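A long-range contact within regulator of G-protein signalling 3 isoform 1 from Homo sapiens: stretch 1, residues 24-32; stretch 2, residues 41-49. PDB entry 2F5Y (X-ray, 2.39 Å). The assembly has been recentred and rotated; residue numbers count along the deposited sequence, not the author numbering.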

# COMPACT_ATOMS: atom_id res chain seq x y z
N SER A 24 8.43 8.16 -5.64
CA SER A 24 9.82 7.74 -5.51
C SER A 24 10.48 8.00 -4.14
O SER A 24 11.43 8.78 -4.06
CB SER A 24 10.66 8.43 -6.60
OG SER A 24 10.16 8.15 -7.90
N PRO A 25 9.99 7.35 -3.07
CA PRO A 25 8.90 6.40 -2.97
C PRO A 25 7.53 6.99 -2.67
O PRO A 25 7.39 8.16 -2.30
CB PRO A 25 9.33 5.51 -1.80
CG PRO A 25 10.08 6.44 -0.90
CD PRO A 25 10.65 7.55 -1.77
N VAL A 26 6.53 6.15 -2.82
CA VAL A 26 5.15 6.50 -2.59
C VAL A 26 4.88 6.27 -1.11
O VAL A 26 5.46 5.39 -0.49
CB VAL A 26 4.24 5.64 -3.50
CG1 VAL A 26 2.76 5.94 -3.26
CG2 VAL A 26 4.64 5.84 -5.00
N ARG A 27 4.03 7.11 -0.54
CA ARG A 27 3.67 7.00 0.89
C ARG A 27 2.17 6.79 1.03
O ARG A 27 1.38 7.23 0.19
CB ARG A 27 4.09 8.26 1.64
CG ARG A 27 4.13 8.08 3.15
CD ARG A 27 4.42 9.40 3.87
NE ARG A 27 3.21 10.17 4.08
CZ ARG A 27 3.17 11.46 4.43
NH1 ARG A 27 4.30 12.13 4.61
NH2 ARG A 27 2.00 12.07 4.59
N VAL A 28 1.76 6.11 2.10
CA VAL A 28 0.33 5.95 2.38
C VAL A 28 -0.18 7.24 3.01
O VAL A 28 0.34 7.70 4.03
CB VAL A 28 0.08 4.76 3.31
CG1 VAL A 28 -1.42 4.59 3.58
CG2 VAL A 28 0.68 3.47 2.71
N GLN A 29 -1.19 7.83 2.37
CA GLN A 29 -1.80 9.05 2.85
C GLN A 29 -2.72 8.73 4.01
O GLN A 29 -2.59 9.31 5.07
CB GLN A 29 -2.66 9.72 1.77
CG GLN A 29 -2.09 10.94 1.13
CD GLN A 29 -1.98 12.18 2.03
OE1 GLN A 29 -1.92 12.11 3.26
NE2 GLN A 29 -1.93 13.33 1.37
N ALA A 30 -3.66 7.84 3.76
CA ALA A 30 -4.67 7.47 4.74
C ALA A 30 -5.16 6.07 4.46
O ALA A 30 -4.83 5.45 3.43
CB ALA A 30 -5.85 8.48 4.71
N VAL A 31 -5.94 5.58 5.41
CA VAL A 31 -6.47 4.24 5.43
C VAL A 31 -7.92 4.43 5.86
O VAL A 31 -8.18 5.17 6.80
CB VAL A 31 -5.68 3.37 6.46
CG1 VAL A 31 -6.53 2.29 7.05
CG2 VAL A 31 -4.41 2.78 5.82
N ASP A 32 -8.87 3.80 5.16
CA ASP A 32 -10.28 3.99 5.45
C ASP A 32 -10.66 3.20 6.70
O ASP A 32 -10.25 2.05 6.86
CB ASP A 32 -11.15 3.53 4.28
CG ASP A 32 -10.77 4.20 2.96
OD1 ASP A 32 -9.76 4.95 2.92
OD2 ASP A 32 -11.48 3.97 1.96
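Stretch 2 (41-49) GLQQLDTVL

How does stretch 2 run along stretch 1? It runs antiparallel: Val-26 lies near Val-48, Arg-27 near Thr-47 and Ala-30 near Gln-44. The backbones form a single beta bridge between Arg-27 and Thr-47, whose CA atoms are 4.4 Å apart. Val-48 N donates to Val-26 O at 3.0 Å, and Val-28 N donates to Asp-46 O at 2.8 Å, so these two bonds flank the bridged pair. A third, from Leu-45 N to Val-28 O at 3.0 Å, ties in the turn. Beyond Val-48 a water continues the ladder, accepting from Val-26 N at 2.8 Å and donating to Val-48 O at 2.7 Å.

What shapes the chain before it pairs? Gly-41 leaves a helix with positive phi in a Schellman motif; Leu-42 and Gln-43 are then extended, and a type II turn runs from Gln-43 to Asp-46. Its backbone bond joins Asp-46 N to Gln-43 O at 3.2 Å. Leu-45 takes the positive phi of the turn, 78°. The Asp-46 side chain, chi1 m, folds back so that OD2 accepts from Gln-43 N at 2.9 Å, bracing the turn with a side-chain bond as well.

Which side chains fill the buried side? Val-28 is central, its CA-to-CB bond directed toward stretch 2. With chi1 t, its CG2 lies 4.2 Å from both Leu-42 CD2 and Val-48 CG2, and 3.7 Å from Asp-46 CB. One methyl thus meets residues from before and after the turn. Val-31 also points toward the partner; its chi1 of 150° is within t but well short of 180°, and its CG2 rests 4.0 Å from Leu-42 CB. Leu-42, with chi1 t and chi2 p, therefore touches both valines.

How do the more exposed side chains settle? Arg-27 is extended through chi1 and chi2, both t, then bends at chi3 p. Its NH1 comes 3.5 Å from Leu-45 CD1, which lies over one face of the guanidinium. Leu-45 starts away from stretch 1, but its end comes nearer, with chi1 and chi2 both m; this contact is packing, not hydrogen bonding. Pro-25, preceded by a cis peptide bond, sets its CG 3.3 Å from Thr-47 CG2, a tight contact with Thr-47 at chi1 m. At the other end Gln-44 places CB 3.5 Å from Gln-29 O, while its OE1 accepts from a water at 2.7 Å that is also weakly bonded to Val-31 N at 3.4 Å.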

# COMPACT_ATOMS: atom_id res chain seq x y z
N GLY A 41 -3.66 -4.03 8.68
CA GLY A 41 -2.58 -3.41 9.45
C GLY A 41 -1.83 -2.24 8.78
O GLY A 41 -0.93 -1.67 9.37
N LEU A 42 -2.19 -1.87 7.55
CA LEU A 42 -1.61 -0.68 6.93
C LEU A 42 -1.94 0.56 7.76
O LEU A 42 -2.96 0.60 8.45
CB LEU A 42 -2.15 -0.51 5.51
CG LEU A 42 -1.34 0.29 4.50
CD1 LEU A 42 -0.05 -0.43 4.18
CD2 LEU A 42 -2.17 0.50 3.25
N GLN A 43 -1.07 1.55 7.74
CA GLN A 43 -1.33 2.79 8.44
C GLN A 43 -0.66 3.95 7.73
O GLN A 43 0.26 3.76 6.95
CB GLN A 43 -0.88 2.70 9.90
CG GLN A 43 0.61 2.57 10.10
CD GLN A 43 0.97 2.38 11.55
OE1 GLN A 43 0.35 1.59 12.25
NE2 GLN A 43 1.98 3.11 12.02
N GLN A 44 -1.16 5.14 8.02
CA GLN A 44 -0.66 6.35 7.39
C GLN A 44 0.83 6.53 7.70
O GLN A 44 1.30 6.09 8.75
CB GLN A 44 -1.47 7.56 7.84
CG GLN A 44 -1.32 7.91 9.29
CD GLN A 44 -2.39 8.88 9.76
OE1 GLN A 44 -3.58 8.55 9.80
NE2 GLN A 44 -1.97 10.09 10.14
N LEU A 45 1.54 7.20 6.78
CA LEU A 45 3.00 7.41 6.83
C LEU A 45 3.81 6.19 6.41
O LEU A 45 5.03 6.29 6.23
CB LEU A 45 3.50 7.92 8.19
CG LEU A 45 3.57 9.42 8.46
CD1 LEU A 45 4.44 10.13 7.44
CD2 LEU A 45 2.17 10.01 8.48
N ASP A 46 3.16 5.04 6.24
CA ASP A 46 3.88 3.87 5.72
C ASP A 46 4.48 4.19 4.35
O ASP A 46 3.77 4.63 3.45
CB ASP A 46 2.94 2.68 5.58
CG ASP A 46 2.61 2.03 6.91
OD1 ASP A 46 3.23 2.37 7.94
OD2 ASP A 46 1.71 1.16 6.89
N THR A 47 5.78 3.98 4.20
CA THR A 47 6.44 4.19 2.90
C THR A 47 6.49 2.83 2.20
O THR A 47 6.84 1.84 2.81
CB THR A 47 7.85 4.83 3.06
OG1 THR A 47 7.72 6.08 3.74
CG2 THR A 47 8.51 5.08 1.71
N VAL A 48 6.14 2.82 0.92
CA VAL A 48 5.95 1.59 0.16
C VAL A 48 7.23 1.23 -0.59
O VAL A 48 7.72 1.99 -1.43
CB VAL A 48 4.78 1.71 -0.83
CG1 VAL A 48 4.46 0.34 -1.42
CG2 VAL A 48 3.55 2.31 -0.16
N LEU A 49 7.75 0.05 -0.28
CA LEU A 49 9.00 -0.42 -0.86
C LEU A 49 8.76 -1.47 -1.93
O LEU A 49 9.50 -1.53 -2.90
CB LEU A 49 9.89 -0.98 0.25
CG LEU A 49 10.11 -0.05 1.45
CD1 LEU A 49 10.90 -0.79 2.55
CD2 LEU A 49 10.80 1.27 1.03
O HOH W 1 6.96 3.48 -3.61
O HOH W 2 -5.37 7.16 8.34